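Local coordinates for ABC transporter periplasmic substrate-binding protein (Desulfovibrio alaskensis, PDB 5MY5) that probably captures tungstate in the periplasm with high selectivity and delivers it to an ABC transporter for uptake, at residues I110-V124 / P209-F221. The protein carries 2 engineered substitutions. Sequence-based numbering, arbitrary orientation.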
loop_
_atom_site.group_PDB
_atom_site.type_symbol
_atom_site.label_atom_id
_atom_site.label_comp_id
_atom_site.label_asym_id
_atom_site.label_seq_id
_atom_site.Cartn_x
_atom_site.Cartn_y
_atom_site.Cartn_z
ATOM N N ILE A 110 14.827 -4.246 2.113
ATOM C CA ILE A 110 15.771 -4.864 1.150
ATOM C C ILE A 110 17.140 -4.333 1.446
ATOM O O ILE A 110 17.316 -3.280 2.098
ATOM C CB ILE A 110 15.366 -4.698 -0.289
ATOM C CG1 ILE A 110 15.558 -3.252 -0.762
ATOM C CG2 ILE A 110 13.953 -5.162 -0.450
ATOM C CD1 ILE A 110 15.194 -2.949 -2.169
ATOM N N GLY A 111 18.153 -5.091 1.020
ATOM C CA GLY A 111 19.538 -4.676 1.207
ATOM C C GLY A 111 20.454 -5.563 0.397
ATOM O O GLY A 111 19.962 -6.549 -0.243
ATOM N N PRO A 112 21.788 -5.299 0.440
ATOM C CA PRO A 112 22.677 -6.159 -0.256
ATOM C C PRO A 112 22.546 -7.616 0.140
ATOM O O PRO A 112 22.324 -7.967 1.300
ATOM C CB PRO A 112 24.074 -5.561 0.040
ATOM C CG PRO A 112 23.806 -4.177 0.448
ATOM C CD PRO A 112 22.503 -4.233 1.147
ATOM N N ALA A 113 22.712 -8.492 -0.860
ATOM C CA ALA A 113 22.678 -9.944 -0.579
ATOM C C ALA A 113 23.639 -10.340 0.549
ATOM O O ALA A 113 23.313 -11.180 1.356
ATOM C CB ALA A 113 22.991 -10.766 -1.852
ATOM N N ALA A 114 24.786 -9.665 0.608
ATOM C CA ALA A 114 25.781 -9.930 1.647
ATOM C C ALA A 114 25.325 -9.478 3.034
ATOM O O ALA A 114 25.851 -9.945 4.063
ATOM C CB ALA A 114 27.092 -9.256 1.298
ATOM N N ASP A 115 24.390 -8.514 3.076
ATOM C CA ASP A 115 23.729 -8.129 4.305
ATOM C C ASP A 115 24.711 -7.710 5.402
ATOM O O ASP A 115 24.832 -8.357 6.471
ATOM C CB ASP A 115 22.865 -9.297 4.714
ATOM C CG ASP A 115 22.023 -9.048 5.912
ATOM O OD1 ASP A 115 21.746 -7.910 6.290
ATOM O OD2 ASP A 115 21.477 -9.995 6.507
ATOM N N PRO A 116 25.398 -6.597 5.179
ATOM C CA PRO A 116 26.499 -6.211 6.061
ATOM C C PRO A 116 26.080 -5.954 7.506
ATOM O O PRO A 116 26.897 -6.153 8.405
ATOM C CB PRO A 116 27.110 -4.990 5.354
ATOM C CG PRO A 116 25.988 -4.457 4.512
ATOM C CD PRO A 116 25.241 -5.662 4.048
ATOM N N ALA A 117 24.816 -5.591 7.798
ATOM C CA ALA A 117 24.320 -5.468 9.149
ATOM C C ALA A 117 23.795 -6.736 9.763
ATOM O O ALA A 117 23.396 -6.731 10.928
ATOM C CB ALA A 117 23.216 -4.354 9.202
ATOM N N GLY A 118 23.648 -7.765 8.933
ATOM C CA GLY A 118 23.185 -9.078 9.319
ATOM C C GLY A 118 21.792 -9.089 9.853
ATOM O O GLY A 118 21.493 -9.659 10.915
ATOM N N VAL A 119 20.885 -8.460 9.078
ATOM C CA VAL A 119 19.492 -8.409 9.526
ATOM C C VAL A 119 18.504 -9.446 8.937
ATOM O O VAL A 119 17.343 -9.464 9.334
ATOM C CB VAL A 119 18.886 -7.006 9.267
ATOM C CG1 VAL A 119 19.786 -5.973 9.909
ATOM C CG2 VAL A 119 18.657 -6.750 7.790
ATOM N N LYS A 120 18.937 -10.271 7.987
ATOM C CA LYS A 120 18.010 -11.228 7.362
ATOM C C LYS A 120 17.279 -12.040 8.386
ATOM O O LYS A 120 17.882 -12.597 9.304
ATOM C CB LYS A 120 18.748 -12.092 6.363
ATOM C CG LYS A 120 17.852 -12.941 5.457
ATOM C CD LYS A 120 18.773 -13.773 4.566
ATOM C CE LYS A 120 18.036 -14.819 3.756
ATOM N NZ LYS A 120 17.622 -14.301 2.438
ATOM N N GLY A 121 15.947 -12.072 8.238
ATOM C CA GLY A 121 15.083 -12.876 9.074
ATOM C C GLY A 121 14.834 -12.304 10.449
ATOM O O GLY A 121 14.168 -12.950 11.312
ATOM N N MET A 122 15.314 -11.065 10.697
ATOM C CA MET A 122 14.958 -10.431 11.948
ATOM C C MET A 122 13.558 -9.831 11.839
ATOM O O MET A 122 13.059 -9.679 10.740
ATOM C CB MET A 122 15.950 -9.284 12.252
ATOM C CG MET A 122 17.310 -9.734 12.760
ATOM S SD MET A 122 18.337 -8.281 13.173
ATOM C CE MET A 122 19.759 -9.019 14.015
ATOM N N THR A 123 12.953 -9.512 12.954
ATOM C CA THR A 123 11.791 -8.641 12.961
ATOM C C THR A 123 12.177 -7.226 12.492
ATOM O O THR A 123 13.340 -6.829 12.493
ATOM C CB THR A 123 11.225 -8.480 14.340
ATOM O OG1 THR A 123 12.187 -7.793 15.138
ATOM C CG2 THR A 123 10.905 -9.873 14.990
ATOM N N VAL A 124 11.197 -6.488 12.044
ATOM C CA VAL A 124 11.430 -5.044 11.663
ATOM C C VAL A 124 12.081 -4.247 12.760
ATOM O O VAL A 124 13.108 -3.578 12.522
ATOM C CB VAL A 124 10.079 -4.351 11.285
ATOM C CG1 VAL A 124 10.176 -2.815 11.221
ATOM C CG2 VAL A 124 9.669 -4.871 9.953
ATOM N N PRO A 209 21.070 -6.710 -7.089
ATOM C CA PRO A 209 21.964 -6.773 -5.961
ATOM C C PRO A 209 21.367 -6.643 -4.609
ATOM O O PRO A 209 21.968 -7.047 -3.650
ATOM C CB PRO A 209 22.919 -5.600 -6.205
ATOM C CG PRO A 209 22.130 -4.630 -7.070
ATOM C CD PRO A 209 21.289 -5.546 -7.925
ATOM N N LEU A 210 20.137 -6.105 -4.525
ATOM C CA LEU A 210 19.406 -5.952 -3.294
ATOM C C LEU A 210 18.338 -7.023 -3.266
ATOM O O LEU A 210 17.660 -7.233 -4.251
ATOM C CB LEU A 210 18.719 -4.585 -3.243
ATOM C CG LEU A 210 19.608 -3.366 -3.347
ATOM C CD1 LEU A 210 18.734 -2.142 -3.440
ATOM C CD2 LEU A 210 20.664 -3.320 -2.202
ATOM N N LYS A 211 18.289 -7.693 -2.160
ATOM C CA LYS A 211 17.380 -8.853 -1.903
ATOM C C LYS A 211 16.411 -8.484 -0.796
ATOM O O LYS A 211 16.707 -7.590 0.057
ATOM C CB LYS A 211 18.261 -10.064 -1.514
ATOM C CG LYS A 211 19.383 -10.326 -2.491
ATOM C CD LYS A 211 18.890 -10.712 -3.869
ATOM C CE LYS A 211 20.057 -11.132 -4.780
ATOM N NZ LYS A 211 19.686 -11.329 -6.226
ATOM N N ILE A 212 15.271 -9.148 -0.696
ATOM C CA ILE A 212 14.385 -8.987 0.396
ATOM C C ILE A 212 14.992 -9.628 1.628
ATOM O O ILE A 212 15.330 -10.838 1.586
ATOM C CB ILE A 212 12.952 -9.557 0.181
ATOM C CG1 ILE A 212 12.271 -8.818 -1.005
ATOM C CG2 ILE A 212 12.173 -9.544 1.475
ATOM C CD1 ILE A 212 10.970 -9.511 -1.388
ATOM N N LEU A 213 15.201 -8.845 2.657
ATOM C CA LEU A 213 15.822 -9.300 3.897
ATOM C C LEU A 213 14.932 -9.297 5.086
ATOM O O LEU A 213 15.138 -10.067 6.005
ATOM C CB LEU A 213 17.108 -8.501 4.115
ATOM C CG LEU A 213 18.223 -8.552 3.123
ATOM C CD1 LEU A 213 19.373 -7.576 3.334
ATOM C CD2 LEU A 213 18.757 -10.023 3.101
ATOM N N VAL A 214 13.879 -8.463 5.127
ATOM C CA VAL A 214 12.965 -8.483 6.219
ATOM C C VAL A 214 11.547 -8.399 5.617
ATOM O O VAL A 214 11.328 -7.492 4.848
ATOM C CB VAL A 214 13.194 -7.243 7.139
ATOM C CG1 VAL A 214 12.235 -7.207 8.281
ATOM C CG2 VAL A 214 14.664 -7.166 7.590
ATOM N N GLU A 215 10.652 -9.323 5.996
ATOM C CA GLU A 215 9.281 -9.413 5.430
ATOM C C GLU A 215 8.427 -10.216 6.361
ATOM O O GLU A 215 8.969 -10.997 7.180
ATOM C CB GLU A 215 9.318 -10.010 3.987
ATOM C CG GLU A 215 9.660 -11.525 3.940
ATOM C CD GLU A 215 9.654 -12.110 2.542
ATOM O OE1 GLU A 215 8.873 -11.681 1.674
ATOM O OE2 GLU A 215 10.465 -13.023 2.263
ATOM N N GLY A 216 7.115 -10.064 6.299
ATOM C CA GLY A 216 6.150 -10.846 6.998
ATOM C C GLY A 216 5.640 -10.299 8.263
ATOM O O GLY A 216 4.573 -10.687 8.764
ATOM N N ASP A 217 6.350 -9.298 8.798
ATOM C CA ASP A 217 5.971 -8.730 10.022
ATOM C C ASP A 217 4.608 -8.030 9.887
ATOM O O ASP A 217 4.409 -7.317 8.898
ATOM C CB ASP A 217 7.004 -7.691 10.466
ATOM C CG ASP A 217 8.385 -8.193 10.427
ATOM O OD1 ASP A 217 8.965 -8.431 9.347
ATOM O OD2 ASP A 217 8.919 -8.231 11.557
ATOM N N LYS A 218 3.714 -8.145 10.850
ATOM C CA LYS A 218 2.361 -7.541 10.719
ATOM C C LYS A 218 2.411 -6.014 10.544
ATOM O O LYS A 218 1.563 -5.424 9.856
ATOM C CB LYS A 218 1.508 -7.872 11.968
ATOM C CG LYS A 218 0.100 -7.262 12.031
ATOM C CD LYS A 218 -0.512 -7.210 13.444
ATOM C CE LYS A 218 -1.238 -8.478 13.869
ATOM N NZ LYS A 218 -2.271 -8.981 12.910
ATOM N N ILE A 219 3.385 -5.342 11.144
ATOM C CA ILE A 219 3.532 -3.911 11.006
ATOM C C ILE A 219 3.798 -3.496 9.564
ATOM O O ILE A 219 3.594 -2.308 9.229
ATOM C CB ILE A 219 4.655 -3.352 11.941
ATOM C CG1 ILE A 219 4.564 -1.836 12.098
ATOM C CG2 ILE A 219 6.023 -3.743 11.460
ATOM C CD1 ILE A 219 5.533 -1.321 13.168
ATOM N N LEU A 220 4.286 -4.406 8.727
ATOM C CA LEU A 220 4.534 -4.110 7.327
ATOM C C LEU A 220 3.281 -4.262 6.393
ATOM O O LEU A 220 3.379 -4.016 5.217
ATOM C CB LEU A 220 5.656 -4.998 6.779
ATOM C CG LEU A 220 7.026 -4.763 7.422
ATOM C CD1 LEU A 220 7.976 -5.875 6.995
ATOM C CD2 LEU A 220 7.587 -3.393 7.038
ATOM N N PHE A 221 2.181 -4.691 6.964
ATOM C CA PHE A 221 0.935 -4.803 6.165
ATOM C C PHE A 221 0.347 -3.474 5.756
ATOM O O PHE A 221 0.398 -2.517 6.524
ATOM C CB PHE A 221 -0.126 -5.575 6.917
ATOM C CG PHE A 221 0.217 -7.029 7.212
ATOM C CD1 PHE A 221 1.398 -7.639 6.742
ATOM C CD2 PHE A 221 -0.651 -7.770 8.062
ATOM C CE1 PHE A 221 1.689 -8.973 7.045
ATOM C CE2 PHE A 221 -0.338 -9.075 8.396
ATOM C CZ PHE A 221 0.833 -9.669 7.875
HETATM O O HOH W 1 11.250 -10.439 9.132
#
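With CG turned anti to the carbonyl carbon (chi1 -61°), Leu213 lays CD1 against the bare CA of Gly111, 3.6 Å away, while its CD2 rests on the aliphatic stem of Lys120. Asp217 has the same kind of first torsion (chi1 -50°), and this carries its carboxylate to the start of helix 124-133. There OD2 accepts a hydrogen bond from Val124 N at 2.9 Å, the donor standing well above the carboxylate plane.

The two segments illustrate how a short antiparallel pairing can be supplemented by a bond from the loop that follows one strand. Gly111 and Lys211 form a hydrogen-bonded pair, Lys211 N reaching Gly111 O at 2.8 Å, and the N of Ala113 adds a longer bond to Pro209 O. At a classic beta bulge, where Leu213 and Val214 both face Ile109, Leu213 O accepts a bond from Gly121 N at 3.1 Å, nearly in line with the carbonyl. The intervening loop is braced by Asp115: on their syn sides, OD1 accepts a bond from Val119 N and OD2 one from Lys120 N; OD1 also bonds Tyr189. Val214 spreads its methyls, CG2 crossing Val119 CG2 at 4.0 Å and CG1 approaching Val124 CG2. That last methyl also packs on Leu220 CD1 at 3.6 Å.

The arrangement joins the end of strand 100-112 and the following helix to strand 210-214 within one lobe of the periplasmic binding protein fold. Thr123 caps the helix with OG1, which accepts from Ala126 N, and Asp217 OD2 adds a second side-chain acceptor at the same end; its negative charge would be expected to interact favourably with the helix dipole.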